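Local coordinates for malonyl coenzyme A-acyl carrier protein transacylase (Helicobacter pylori, PDB 2H1Y) that probably transfers the malonyl group from malonyl-CoA to the holo acyl carrier protein, yielding malonyl-ACP and free CoA, at residues P263-Y266 with Q267-V270; K56-F60 with E61-L65. All coordinates share one frame; numbering follows the deposited sequence.

Both contacts are local, and they sit at opposite ends of helices: contact 1 at the start of helix 266-271, contact 2 where helix 55-60 runs out into a loop. They lie about 31 Å apart, centre to centre, on opposite sides of the chain's centre, and share no helix or strand. Contact 1 is the more interior, its centre about 12 Å from that of the chain against about 20 Å, and packs on helix 288-294 and strand 99-102; contact 2 lies beside helices 31-36 and 69-90. Contact 1 combines a salt bridge of partly exposed residues with, separately, a methyl over a buried tyrosine ring. Contact 2 has an asparagine amide binding backbone groups, and exposed charges beyond salt-bridge range.

Contact 1: residues P263-Y266 with Q267-V270; sequences PVRY and QDCV
Arg265 and Asp268 form a salt bridge from the N-cap residue to the third residue of helix 266-271, with Arg265 NH1 2.8 Å from Asp268 OD2. The fit is not coplanar: guanidinium and carboxylate planes stand 67° apart, and the nitrogen reaches OD2 from above the carboxylate plane. Arg265 gets there through a chain bent at chi2 and chi3, which also lays its CD 3.2 Å from Asp268 OD2. The carbonyl O of Arg265 accepts from Cys269 N at 3.1 Å, followed by Val270 N to Tyr266 O at the same length.

On another side of the turn, Tyr266 has CG anti to the backbone N (chi1 -176°), and the ring takes a methyl of Val270 over one face. Val270 CG2 lies 3.8 Å from the centroid of the Tyr266 ring, a CH-pi contact displaced toward the rim. There Tyr266 CE2 is 3.5 Å from Val270 CG2. The phenol OH is hydrogen-bonded to Asn293, and the ring also touches Leu289 and Leu292 of helix 288-294 and Leu101 of strand 99-102, so this turn is joined to both elements. The chemistry is thus divided, with an ion pair among partly exposed groups and an apolar contact among buried ones; the carboxylate near the helix N-terminus would also be expected to interact favourably with the helix dipole.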
# COMPACT_ATOMS: atom_id res chain seq x y z
N PRO A 263 -12.90 -3.88 -2.37
CA PRO A 263 -12.11 -4.39 -1.26
C PRO A 263 -10.69 -4.76 -1.68
O PRO A 263 -10.49 -5.37 -2.74
CB PRO A 263 -12.86 -5.67 -0.87
CG PRO A 263 -14.26 -5.39 -1.23
CD PRO A 263 -14.20 -4.57 -2.48
N VAL A 264 -9.72 -4.36 -0.86
CA VAL A 264 -8.35 -4.79 -1.04
C VAL A 264 -8.33 -6.24 -0.61
O VAL A 264 -8.56 -6.55 0.56
CB VAL A 264 -7.38 -3.92 -0.21
CG1 VAL A 264 -5.96 -4.54 -0.15
CG2 VAL A 264 -7.36 -2.51 -0.73
N ARG A 265 -8.08 -7.13 -1.56
CA ARG A 265 -8.10 -8.56 -1.27
C ARG A 265 -6.71 -9.10 -1.00
O ARG A 265 -6.24 -10.02 -1.69
CB ARG A 265 -8.74 -9.33 -2.43
CG ARG A 265 -10.20 -9.02 -2.66
CD ARG A 265 -10.90 -10.26 -3.11
NE ARG A 265 -10.79 -10.43 -4.55
CZ ARG A 265 -10.74 -11.60 -5.18
NH1 ARG A 265 -10.77 -12.73 -4.49
NH2 ARG A 265 -10.65 -11.63 -6.51
N TYR A 266 -6.07 -8.54 0.01
CA TYR A 266 -4.66 -8.83 0.27
C TYR A 266 -4.41 -10.31 0.60
O TYR A 266 -3.44 -10.91 0.11
CB TYR A 266 -4.08 -7.89 1.34
CG TYR A 266 -2.62 -8.13 1.53
CD1 TYR A 266 -1.68 -7.58 0.66
CD2 TYR A 266 -2.16 -8.96 2.55
CE1 TYR A 266 -0.32 -7.84 0.83
CE2 TYR A 266 -0.80 -9.23 2.73
CZ TYR A 266 0.11 -8.67 1.87
OH TYR A 266 1.45 -8.94 2.04
N GLN A 267 -5.30 -10.89 1.42
CA GLN A 267 -5.33 -12.33 1.69
C GLN A 267 -5.33 -13.24 0.44
O GLN A 267 -4.44 -14.08 0.28
CB GLN A 267 -6.54 -12.67 2.56
CG GLN A 267 -6.79 -14.15 2.66
CD GLN A 267 -7.57 -14.50 3.90
OE1 GLN A 267 -8.70 -14.04 4.10
NE2 GLN A 267 -6.97 -15.31 4.75
N ASP A 268 -6.33 -13.07 -0.42
CA ASP A 268 -6.43 -13.88 -1.64
C ASP A 268 -5.18 -13.73 -2.50
O ASP A 268 -4.69 -14.71 -3.07
CB ASP A 268 -7.69 -13.54 -2.45
CG ASP A 268 -8.96 -13.80 -1.67
OD1 ASP A 268 -8.95 -14.77 -0.90
OD2 ASP A 268 -9.95 -13.04 -1.82
N CYS A 269 -4.66 -12.51 -2.55
CA CYS A 269 -3.48 -12.20 -3.36
C CYS A 269 -2.25 -12.97 -2.91
O CYS A 269 -1.54 -13.52 -3.75
CB CYS A 269 -3.20 -10.70 -3.35
SG CYS A 269 -4.34 -9.77 -4.36
N VAL A 270 -2.02 -13.01 -1.59
CA VAL A 270 -0.90 -13.75 -1.06
C VAL A 270 -1.09 -15.26 -1.31
O VAL A 270 -0.21 -15.93 -1.85
CB VAL A 270 -0.62 -13.40 0.44
CG1 VAL A 270 0.51 -14.24 0.99
CG2 VAL A 270 -0.25 -11.94 0.58

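Contact 2: residues K56-F60 with E61-L65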
# COMPACT_ATOMS: atom_id res chain seq x y z
N LYS A 56 11.95 16.28 3.75
CA LYS A 56 12.83 15.90 4.85
C LYS A 56 12.08 16.08 6.16
O LYS A 56 11.98 15.17 6.97
CB LYS A 56 14.08 16.78 4.86
CG LYS A 56 15.19 16.31 3.94
CD LYS A 56 16.12 17.47 3.53
CE LYS A 56 15.44 18.38 2.49
NZ LYS A 56 16.39 19.06 1.55
N LYS A 57 11.53 17.27 6.34
CA LYS A 57 10.91 17.65 7.59
C LYS A 57 9.56 16.96 7.75
O LYS A 57 9.19 16.52 8.84
CB LYS A 57 10.81 19.18 7.67
CG LYS A 57 12.17 19.85 8.07
CD LYS A 57 12.50 21.15 7.32
CE LYS A 57 11.75 22.37 7.86
NZ LYS A 57 10.27 22.30 7.60
N THR A 58 8.85 16.81 6.63
CA THR A 58 7.58 16.11 6.63
C THR A 58 7.71 14.64 7.03
O THR A 58 6.81 14.09 7.64
CB THR A 58 6.85 16.26 5.28
OG1 THR A 58 6.95 17.63 4.87
CG2 THR A 58 5.37 15.88 5.42
N LEU A 59 8.85 14.01 6.73
CA LEU A 59 9.05 12.63 7.16
C LEU A 59 9.77 12.44 8.50
O LEU A 59 9.58 11.42 9.16
CB LEU A 59 9.71 11.77 6.06
CG LEU A 59 9.15 11.75 4.63
CD1 LEU A 59 9.43 10.42 3.99
CD2 LEU A 59 7.67 12.06 4.55
N PHE A 60 10.58 13.42 8.90
CA PHE A 60 11.51 13.20 10.04
C PHE A 60 11.08 13.72 11.42
O PHE A 60 11.35 13.08 12.44
CB PHE A 60 12.92 13.71 9.72
CG PHE A 60 13.56 13.08 8.50
CD1 PHE A 60 14.63 13.72 7.87
CD2 PHE A 60 13.08 11.87 7.97
CE1 PHE A 60 15.23 13.16 6.75
CE2 PHE A 60 13.68 11.32 6.84
CZ PHE A 60 14.76 11.96 6.23
N GLU A 61 10.43 14.88 11.44
CA GLU A 61 10.03 15.53 12.68
C GLU A 61 8.50 15.71 12.74
O GLU A 61 7.85 15.89 11.70
CB GLU A 61 10.76 16.88 12.81
CG GLU A 61 10.63 17.81 11.60
CD GLU A 61 11.79 18.81 11.45
OE1 GLU A 61 12.98 18.38 11.53
OE2 GLU A 61 11.51 20.02 11.23
N GLU A 62 7.94 15.64 13.95
CA GLU A 62 6.49 15.79 14.16
C GLU A 62 5.98 17.02 13.42
O GLU A 62 6.55 18.10 13.58
CB GLU A 62 6.17 15.90 15.65
CG GLU A 62 7.05 15.02 16.53
CD GLU A 62 6.27 14.25 17.59
OE1 GLU A 62 6.51 14.49 18.79
OE2 GLU A 62 5.42 13.40 17.21
N ASN A 63 4.93 16.88 12.59
CA ASN A 63 4.62 17.98 11.66
C ASN A 63 3.18 18.37 11.35
O ASN A 63 2.94 19.49 10.89
CB ASN A 63 5.44 17.85 10.36
CG ASN A 63 5.01 16.67 9.52
OD1 ASN A 63 3.95 16.68 8.89
ND2 ASN A 63 5.85 15.64 9.50
N GLU A 64 2.22 17.46 11.55
CA GLU A 64 0.80 17.74 11.23
C GLU A 64 0.37 17.46 9.75
O GLU A 64 -0.80 17.16 9.49
CB GLU A 64 0.41 19.18 11.65
CG GLU A 64 -1.03 19.38 12.11
CD GLU A 64 -1.31 18.73 13.46
OE1 GLU A 64 -1.80 17.58 13.47
OE2 GLU A 64 -1.03 19.35 14.51
N LEU A 65 1.30 17.57 8.80
CA LEU A 65 1.00 17.41 7.36
C LEU A 65 1.03 15.93 6.90
O LEU A 65 0.13 15.47 6.18
CB LEU A 65 1.98 18.24 6.52
CG LEU A 65 1.55 18.72 5.14
CD1 LEU A 65 0.33 19.61 5.22
CD2 LEU A 65 2.68 19.45 4.46
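Asn63 turns CG into the position between its own backbone N and carbonyl carbon (chi1 69°), and the amide is presented to the end of helix 55-60. There ND2 approaches Thr58 O at 2.6 Å, but the N-H...O angle of only 123° makes this a weak bond. The straighter bond of Asn63 ND2 goes to Glu61 O, at 3.0 Å and 156°, with the acceptor close to the amide plane. One amide nitrogen therefore links a carbonyl of the last helical turn to a carbonyl of the segment leaving it.

At the other end of the amide, Asn63 OD1 accepts from Leu65 N at 2.8 Å, the bond that defines an Asx turn, and Leu66 N donates to the same oxygen. The turn lies within the loop between helix 55-60 and helix 69-90, in which Leu65 touches Tyr71 of the latter helix. The Thr58 and Asn63 side chains cross at about a right angle, with Thr58 CG2 3.8 Å from Asn63 OD1.

Glu61, the first residue to leave helical backbone angles, still gives its N weakly to Lys57 O, at 3.3 Å. Its extended chain runs alongside that of Lys57, pointing the same way, and Glu61 OE2 lies 3.2 Å from Lys57 CG. With the lysine bent at chi2, chi3 and chi4, Lys57 NZ ends 4.5 Å from Glu61 OE2, so any electrostatic attraction acts without a salt bridge, between two exposed residues. Phe60 turns its ring away from the loop, meeting Tyr34 edge-to-face and also reaching Phe44.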